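Local coordinates for protein inactive dihydroorotase-like domain (Chaetomium thermophilum, PDB 5NNL) that is an inactive relative of dihydroorotase, built on the beta/alpha-barrel fold of the amidohydrolase superfamily, at residues A[120-125]-A[147-152]; A[96-101]-A[126-131]; A[77-82]-A[102-107]. One frame throughout, in Å; residues are numbered along the deposited sequence.

Contact 1 (A[120-125]-A[147-152])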
# COMPACT_ATOMS: atom_id res chain seq x y z
N ASP A 120 -16.32 -11.04 -14.24
CA ASP A 120 -16.53 -11.54 -15.60
C ASP A 120 -15.77 -10.73 -16.65
O ASP A 120 -15.34 -11.29 -17.66
CB ASP A 120 -18.02 -11.53 -15.93
CG ASP A 120 -18.83 -12.43 -15.02
OD1 ASP A 120 -18.28 -13.44 -14.55
OD2 ASP A 120 -20.02 -12.13 -14.79
N ALA A 121 -15.60 -9.43 -16.44
CA ALA A 121 -15.02 -8.53 -17.43
C ALA A 121 -13.52 -8.31 -17.25
O ALA A 121 -12.87 -7.81 -18.17
CB ALA A 121 -15.74 -7.18 -17.39
N TRP A 122 -12.96 -8.67 -16.10
CA TRP A 122 -11.57 -8.35 -15.80
C TRP A 122 -10.67 -9.54 -16.09
O TRP A 122 -11.05 -10.68 -15.80
CB TRP A 122 -11.43 -7.93 -14.34
CG TRP A 122 -10.06 -7.46 -13.93
CD1 TRP A 122 -9.13 -8.19 -13.25
CD2 TRP A 122 -9.49 -6.17 -14.15
NE1 TRP A 122 -8.00 -7.42 -13.04
CE2 TRP A 122 -8.20 -6.18 -13.58
CE3 TRP A 122 -9.94 -5.00 -14.77
CZ2 TRP A 122 -7.35 -5.07 -13.62
CZ3 TRP A 122 -9.10 -3.90 -14.81
CH2 TRP A 122 -7.82 -3.94 -14.24
N PRO A 123 -9.48 -9.35 -16.66
CA PRO A 123 -8.62 -10.50 -16.98
C PRO A 123 -8.31 -11.34 -15.76
O PRO A 123 -8.03 -10.83 -14.67
CB PRO A 123 -7.35 -9.85 -17.55
CG PRO A 123 -7.81 -8.54 -18.08
CD PRO A 123 -8.91 -8.08 -17.16
N LYS A 124 -8.35 -12.67 -15.95
CA LYS A 124 -8.22 -13.59 -14.83
C LYS A 124 -6.83 -13.55 -14.20
O LYS A 124 -6.69 -13.83 -13.00
CB LYS A 124 -8.54 -15.02 -15.28
CG LYS A 124 -8.33 -16.07 -14.19
CD LYS A 124 -9.08 -17.36 -14.50
CE LYS A 124 -8.15 -18.52 -14.82
NZ LYS A 124 -7.76 -19.29 -13.61
N HIS A 125 -5.80 -13.21 -14.97
CA HIS A 125 -4.44 -13.18 -14.47
C HIS A 125 -3.96 -11.77 -14.14
O HIS A 125 -2.76 -11.57 -13.94
CB HIS A 125 -3.49 -13.83 -15.49
CG HIS A 125 -3.60 -15.32 -15.54
ND1 HIS A 125 -4.09 -16.07 -14.49
CD2 HIS A 125 -3.27 -16.21 -16.51
CE1 HIS A 125 -4.06 -17.35 -14.82
NE2 HIS A 125 -3.57 -17.46 -16.04
N HIS A 147 -14.66 -18.42 -9.43
CA HIS A 147 -13.95 -18.19 -10.68
C HIS A 147 -12.54 -18.78 -10.65
O HIS A 147 -11.80 -18.63 -11.63
CB HIS A 147 -13.88 -16.70 -10.99
CG HIS A 147 -15.22 -16.08 -11.22
ND1 HIS A 147 -15.78 -15.95 -12.47
CD2 HIS A 147 -16.12 -15.55 -10.35
CE1 HIS A 147 -16.96 -15.37 -12.37
NE2 HIS A 147 -17.20 -15.12 -11.09
N ASN A 148 -12.16 -19.44 -9.56
CA ASN A 148 -10.84 -20.03 -9.40
C ASN A 148 -9.74 -19.06 -9.83
O ASN A 148 -8.89 -19.37 -10.67
CB ASN A 148 -10.73 -21.34 -10.17
CG ASN A 148 -9.46 -22.10 -9.84
OD1 ASN A 148 -9.05 -22.17 -8.68
ND2 ASN A 148 -8.82 -22.64 -10.86
N ARG A 149 -9.77 -17.86 -9.25
CA ARG A 149 -8.76 -16.85 -9.50
C ARG A 149 -8.32 -16.25 -8.17
O ARG A 149 -8.82 -16.61 -7.10
CB ARG A 149 -9.28 -15.77 -10.47
CG ARG A 149 -10.47 -14.95 -9.96
CD ARG A 149 -10.34 -13.51 -10.42
NE ARG A 149 -9.10 -12.92 -9.91
CZ ARG A 149 -8.35 -12.04 -10.56
NH1 ARG A 149 -8.69 -11.62 -11.78
NH2 ARG A 149 -7.24 -11.58 -10.00
N ARG A 150 -7.36 -15.33 -8.24
CA ARG A 150 -6.73 -14.76 -7.06
C ARG A 150 -7.50 -13.54 -6.57
O ARG A 150 -8.13 -12.82 -7.35
CB ARG A 150 -5.28 -14.37 -7.36
CG ARG A 150 -4.43 -15.48 -7.95
CD ARG A 150 -3.02 -15.01 -8.26
NE ARG A 150 -2.27 -14.68 -7.04
CZ ARG A 150 -1.10 -15.20 -6.69
NH1 ARG A 150 -0.48 -16.10 -7.45
NH2 ARG A 150 -0.53 -14.81 -5.56
N ILE A 151 -7.43 -13.31 -5.26
CA ILE A 151 -7.98 -12.11 -4.64
C ILE A 151 -7.03 -11.66 -3.54
O ILE A 151 -6.49 -12.48 -2.79
CB ILE A 151 -9.39 -12.36 -4.07
CG1 ILE A 151 -9.98 -11.07 -3.49
CG2 ILE A 151 -9.36 -13.43 -3.00
CD1 ILE A 151 -10.34 -10.03 -4.54
N HIS A 152 -6.82 -10.34 -3.44
CA HIS A 152 -5.97 -9.75 -2.42
C HIS A 152 -6.80 -8.81 -1.57
O HIS A 152 -7.50 -7.94 -2.10
CB HIS A 152 -4.79 -9.00 -3.03
CG HIS A 152 -3.85 -8.43 -2.01
ND1 HIS A 152 -2.87 -9.19 -1.41
CD2 HIS A 152 -3.75 -7.19 -1.48
CE1 HIS A 152 -2.20 -8.43 -0.56
NE2 HIS A 152 -2.72 -7.22 -0.58
O HOH W 1 -10.89 -11.68 -13.31

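Contact 2 (A[96-101]-A[126-131])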
# COMPACT_ATOMS: atom_id res chain seq x y z
N GLY A 96 -2.30 -1.86 -13.40
CA GLY A 96 -1.72 -3.09 -12.91
C GLY A 96 -2.63 -3.87 -11.98
O GLY A 96 -2.26 -4.96 -11.52
N SER A 97 -3.82 -3.35 -11.70
CA SER A 97 -4.70 -4.00 -10.74
C SER A 97 -6.07 -3.34 -10.76
O SER A 97 -6.22 -2.18 -11.14
CB SER A 97 -4.12 -3.92 -9.33
OG SER A 97 -4.14 -2.58 -8.88
N LEU A 98 -7.07 -4.10 -10.30
CA LEU A 98 -8.42 -3.60 -10.11
C LEU A 98 -8.74 -3.52 -8.62
O LEU A 98 -8.60 -4.52 -7.91
CB LEU A 98 -9.45 -4.49 -10.81
CG LEU A 98 -10.92 -4.20 -10.52
CD1 LEU A 98 -11.27 -2.79 -10.96
CD2 LEU A 98 -11.83 -5.21 -11.20
N PHE A 99 -9.18 -2.35 -8.17
CA PHE A 99 -9.58 -2.14 -6.79
C PHE A 99 -11.10 -2.16 -6.69
O PHE A 99 -11.78 -1.39 -7.37
CB PHE A 99 -9.03 -0.82 -6.26
CG PHE A 99 -9.40 -0.54 -4.83
CD1 PHE A 99 -9.00 -1.40 -3.82
CD2 PHE A 99 -10.13 0.58 -4.50
CE1 PHE A 99 -9.34 -1.13 -2.50
CE2 PHE A 99 -10.47 0.85 -3.19
CZ PHE A 99 -10.08 -0.01 -2.19
N ILE A 100 -11.62 -3.02 -5.83
CA ILE A 100 -13.06 -3.18 -5.63
C ILE A 100 -13.39 -2.79 -4.20
O ILE A 100 -13.29 -3.61 -3.28
CB ILE A 100 -13.53 -4.61 -5.94
CG1 ILE A 100 -13.13 -5.01 -7.36
CG2 ILE A 100 -15.04 -4.71 -5.75
CD1 ILE A 100 -13.53 -6.42 -7.74
N PRO A 101 -13.82 -1.55 -3.96
CA PRO A 101 -14.43 -1.21 -2.68
C PRO A 101 -15.94 -1.40 -2.74
O PRO A 101 -16.57 -1.26 -3.79
CB PRO A 101 -14.06 0.27 -2.52
CG PRO A 101 -14.11 0.79 -3.95
CD PRO A 101 -13.76 -0.38 -4.86
N LYS A 126 -4.87 -10.80 -14.07
CA LYS A 126 -4.54 -9.46 -13.62
C LYS A 126 -5.04 -9.25 -12.19
O LYS A 126 -6.21 -9.54 -11.91
CB LYS A 126 -5.15 -8.42 -14.55
CG LYS A 126 -4.42 -7.08 -14.59
CD LYS A 126 -4.48 -6.44 -15.97
CE LYS A 126 -3.10 -6.06 -16.50
NZ LYS A 126 -2.54 -4.85 -15.83
N PRO A 127 -4.21 -8.77 -11.27
CA PRO A 127 -4.60 -8.77 -9.85
C PRO A 127 -5.88 -7.99 -9.57
O PRO A 127 -6.18 -6.98 -10.22
CB PRO A 127 -3.41 -8.11 -9.15
CG PRO A 127 -2.26 -8.37 -10.05
CD PRO A 127 -2.81 -8.32 -11.44
N ILE A 128 -6.63 -8.48 -8.58
CA ILE A 128 -7.79 -7.78 -8.02
C ILE A 128 -7.54 -7.58 -6.53
O ILE A 128 -7.12 -8.50 -5.83
CB ILE A 128 -9.10 -8.56 -8.25
CG1 ILE A 128 -9.39 -8.67 -9.75
CG2 ILE A 128 -10.26 -7.88 -7.51
CD1 ILE A 128 -10.63 -9.50 -10.09
N ILE A 129 -7.83 -6.37 -6.05
CA ILE A 129 -7.58 -5.99 -4.67
C ILE A 129 -8.85 -5.37 -4.10
O ILE A 129 -9.55 -4.63 -4.80
CB ILE A 129 -6.38 -5.01 -4.57
CG1 ILE A 129 -6.31 -4.38 -3.18
CG2 ILE A 129 -6.48 -3.93 -5.63
CD1 ILE A 129 -5.04 -3.56 -2.94
N THR A 130 -9.15 -5.69 -2.84
CA THR A 130 -10.35 -5.20 -2.19
C THR A 130 -10.05 -4.84 -0.74
O THR A 130 -9.14 -5.40 -0.12
CB THR A 130 -11.48 -6.24 -2.22
OG1 THR A 130 -12.61 -5.74 -1.51
CG2 THR A 130 -11.03 -7.57 -1.60
N ASP A 131 -10.83 -3.91 -0.21
CA ASP A 131 -10.82 -3.59 1.22
C ASP A 131 -12.10 -4.06 1.91
O ASP A 131 -12.45 -3.55 2.98
CB ASP A 131 -10.62 -2.09 1.44
CG ASP A 131 -11.73 -1.25 0.84
OD1 ASP A 131 -12.61 -1.81 0.15
OD2 ASP A 131 -11.73 -0.03 1.08

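Contact 3 (A[77-82]-A[102-107])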
# COMPACT_ATOMS: atom_id res chain seq x y z
N SER A 77 -3.81 2.03 -10.88
CA SER A 77 -4.87 1.07 -10.64
C SER A 77 -6.18 1.79 -10.91
O SER A 77 -6.21 3.00 -11.12
CB SER A 77 -4.80 0.52 -9.21
OG SER A 77 -5.74 -0.52 -8.99
N ILE A 78 -7.28 1.03 -10.91
CA ILE A 78 -8.58 1.58 -11.24
C ILE A 78 -9.63 1.03 -10.28
O ILE A 78 -9.60 -0.14 -9.90
CB ILE A 78 -8.96 1.27 -12.71
CG1 ILE A 78 -10.27 1.96 -13.06
CG2 ILE A 78 -9.04 -0.24 -12.94
CD1 ILE A 78 -10.34 2.38 -14.53
N THR A 79 -10.58 1.90 -9.92
CA THR A 79 -11.63 1.57 -8.96
C THR A 79 -12.86 1.02 -9.66
O THR A 79 -13.30 1.54 -10.69
CB THR A 79 -12.03 2.82 -8.17
OG1 THR A 79 -10.86 3.56 -7.83
CG2 THR A 79 -12.78 2.44 -6.91
N ALA A 80 -13.44 -0.02 -9.07
CA ALA A 80 -14.69 -0.56 -9.56
C ALA A 80 -15.87 0.24 -9.03
O ALA A 80 -15.83 0.78 -7.92
CB ALA A 80 -14.84 -2.03 -9.15
N THR A 81 -16.92 0.32 -9.84
CA THR A 81 -18.17 0.96 -9.44
C THR A 81 -19.31 0.07 -9.92
O THR A 81 -19.09 -1.06 -10.36
CB THR A 81 -18.29 2.39 -10.00
OG1 THR A 81 -18.48 2.34 -11.42
CG2 THR A 81 -17.05 3.22 -9.68
N SER A 82 -20.53 0.60 -9.83
CA SER A 82 -21.72 -0.18 -10.15
C SER A 82 -21.83 -0.45 -11.66
O SER A 82 -22.26 -1.53 -12.07
CB SER A 82 -22.97 0.54 -9.65
OG SER A 82 -22.72 1.92 -9.42
N PHE A 102 -16.52 -1.73 -1.59
CA PHE A 102 -17.95 -1.99 -1.54
C PHE A 102 -18.78 -0.75 -1.23
O PHE A 102 -20.01 -0.79 -1.39
CB PHE A 102 -18.25 -3.08 -0.52
CG PHE A 102 -18.16 -4.47 -1.08
CD1 PHE A 102 -19.31 -5.20 -1.33
CD2 PHE A 102 -16.94 -5.04 -1.36
CE1 PHE A 102 -19.24 -6.48 -1.85
CE2 PHE A 102 -16.85 -6.32 -1.88
CZ PHE A 102 -18.01 -7.04 -2.13
N ASN A 103 -18.15 0.34 -0.80
CA ASN A 103 -18.87 1.59 -0.56
C ASN A 103 -19.14 2.36 -1.85
O ASN A 103 -19.95 3.30 -1.84
CB ASN A 103 -18.09 2.48 0.42
CG ASN A 103 -16.69 2.81 -0.07
OD1 ASN A 103 -16.20 2.20 -1.02
ND2 ASN A 103 -16.04 3.77 0.57
N HIS A 104 -18.49 1.99 -2.96
CA HIS A 104 -18.75 2.61 -4.25
C HIS A 104 -19.97 2.04 -4.95
O HIS A 104 -20.38 2.58 -5.99
CB HIS A 104 -17.54 2.45 -5.18
CG HIS A 104 -16.46 3.46 -4.97
ND1 HIS A 104 -15.90 3.71 -3.74
CD2 HIS A 104 -15.83 4.29 -5.84
CE1 HIS A 104 -14.97 4.64 -3.86
NE2 HIS A 104 -14.91 5.01 -5.12
N LEU A 105 -20.56 0.97 -4.43
CA LEU A 105 -21.53 0.18 -5.16
C LEU A 105 -22.96 0.61 -4.84
O LEU A 105 -23.24 1.19 -3.79
CB LEU A 105 -21.33 -1.31 -4.87
CG LEU A 105 -19.90 -1.81 -5.09
CD1 LEU A 105 -19.81 -3.31 -4.91
CD2 LEU A 105 -19.39 -1.42 -6.47
N SER A 106 -23.85 0.31 -5.77
CA SER A 106 -25.24 0.73 -5.67
C SER A 106 -26.02 -0.15 -4.69
O SER A 106 -25.72 -1.34 -4.52
CB SER A 106 -25.91 0.67 -7.05
OG SER A 106 -27.30 0.92 -6.95
N ASP A 107 -27.02 0.45 -4.05
CA ASP A 107 -27.95 -0.29 -3.21
C ASP A 107 -29.16 -0.79 -3.99
O ASP A 107 -29.98 -1.52 -3.42
CB ASP A 107 -28.41 0.59 -2.05
CG ASP A 107 -27.26 1.27 -1.34
OD1 ASP A 107 -26.77 2.30 -1.85
OD2 ASP A 107 -26.83 0.76 -0.28

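Contact 1 (A[120-125]-A[147-152])
R149 and K124 slide past each other in opposite directions, each reaching for backbone oxygens of the other segment. R149 CG sits between the backbone N and the carbonyl carbon (chi1 63°), and bends at chi2 and chi3 carry the chain to the backbone oxygens of P123 and K124. There R149 NH1 gives P123 O a weak bond of 3.1 Å, bent to 122° at the hydrogen. K124 O lies over one face of the guanidinium, 3.2 Å from R149 NH1 but at too poor an angle for a bond. A water at the guanidinium edge accepts from R149 NH1 at 2.7 Å and donates to W122 O. The W122 ring turns its edge to the same nitrogen, R149 NH1 standing 3.8 Å from W122 CD1 with the two planes 38° apart. R149 NE, on an in-plane lone pair of R150 O at 2.7 Å, and a weak second bond from R149 NH2 to that oxygen hold the guanidinium's rotation; NH2 also reaches K126 O, shared with W122 NE1. On the exposed flank K124 NZ donates to N148 O at 3.2 Å, the carbonyl of the positive-phi residue in the Schellman motif ending helix 134-146. D120 OD1 meets the H147 ring edge 3.2 Å from H147 CE1, and H147 NE2 bonds to E116. An arginine thus pins together two neighbouring helix-to-strand turns, at the N-terminal ends of the strands of a beta/alpha barrel.

Contact 2 (A[96-101]-A[126-131])
L98 and I128, F99 and I129 pair as neighbours on adjacent parallel strands of the beta/alpha barrel, linked in the chain by helix 111-121 as a beta-alpha-beta unit. The strand axes diverge by only 28°. Three backbone bonds hold the register: L98 N to P127 O (3.0 Å), I129 N to L98 O (2.7 Å) and I100 N to I129 O (2.8 Å).

Packing is densest in the middle of the pair. On the face carrying L98, I100, I128 and T130, the I100 CD1 methyl reaches I128 CG2 at 3.6 Å, and V115 and F119 of helix 111-121 cover I100. On the other face F99 CD1 lies 4.0 Å from I129 CG2; F99 also touches T79 and I129 touches H152, side chains of the strands to either side of this pair.

The ends are looser and partly exposed. At the start of the strands the bent K126 chain brings K126 NZ to within 3.5 Å of G96 CA, where the ammonium is held by A92 O rather than by this segment. At the finish the D131 carboxylate stands at the rim of the F99 ring, D131 OD2 at the ring edge, near its plane, 3.7 Å from F99 CZ and the two groups turned 63° apart. Just inside that end, T130 OG1, anti to its own backbone N (chi1 177°), donates to I100 O at 2.9 Å and also bonds to A132 N.

Contact 3 (A[77-82]-A[102-107])
T79 and H104 make the one aromatic interaction between these segments, a CH-pi contact. The T79 CG2 methyl lies over one face of the H104 imidazole, 4.0 Å from its centroid and 27° off the normal, displaced toward the CD2-NE2 rim; the two side chains cross at about a right angle. Chi1 of -83° sets H104 CG anti to the carbonyl carbon, on the side of 77-82, where CG comes near A80 O and CD2 and NE2 meet the T79 methyl. At the ring's edge stands a second methyl, T81 CG2, 4.2 Å from H104 CD2.

Van der Waals contacts carry the rest. A80 O lies 3.6 Å from H104 CB, L105 CD2 rests against the peptide at T81 C (3.8 Å), and the S82 and S106 methylenes meet CB to CB at 3.9 Å.

No hydrogen bond crosses between the segments; several polar groups bond within one segment or to residues beyond both. H104 ND1 donates to N103 OD1 at 3.1 Å, with the acceptor in the ring plane but the donor 57° above the amide carbonyl plane, and this bond probably helps to set the imidazole's rotation. T79 OG1 goes to I53 O, T81 OG1 to N84 and S106 OG to N108 N. L105 also touches Q114 and V115 of helix 111-121. Two neighbouring strand-to-helix loops, following strands 73-79 and 98-100, meet here, as they do around the C-terminal rim of a beta/alpha barrel.

Overall arrangement
The three contacts follow neighbouring strands of the barrel wall. Contact 2 lies between the others, its centre about 10 Å from that of contact 1 and about 11 Å from that of contact 3, whereas the centres of contacts 1 and 3 are about 16 Å apart. Probable hydrogen bonds join them: T130 N to H152 O (2.9 Å) toward contact 1, A80 N to F99 O (2.7 Å) and S97 OG with S77 OG (2.6 Å) toward contact 3. Contact 1 joins turns entering strands and contact 3 loops leaving them, so the set samples both ends of the wall. W122 CZ3 still packs on I78 CG2 at 4.1 Å.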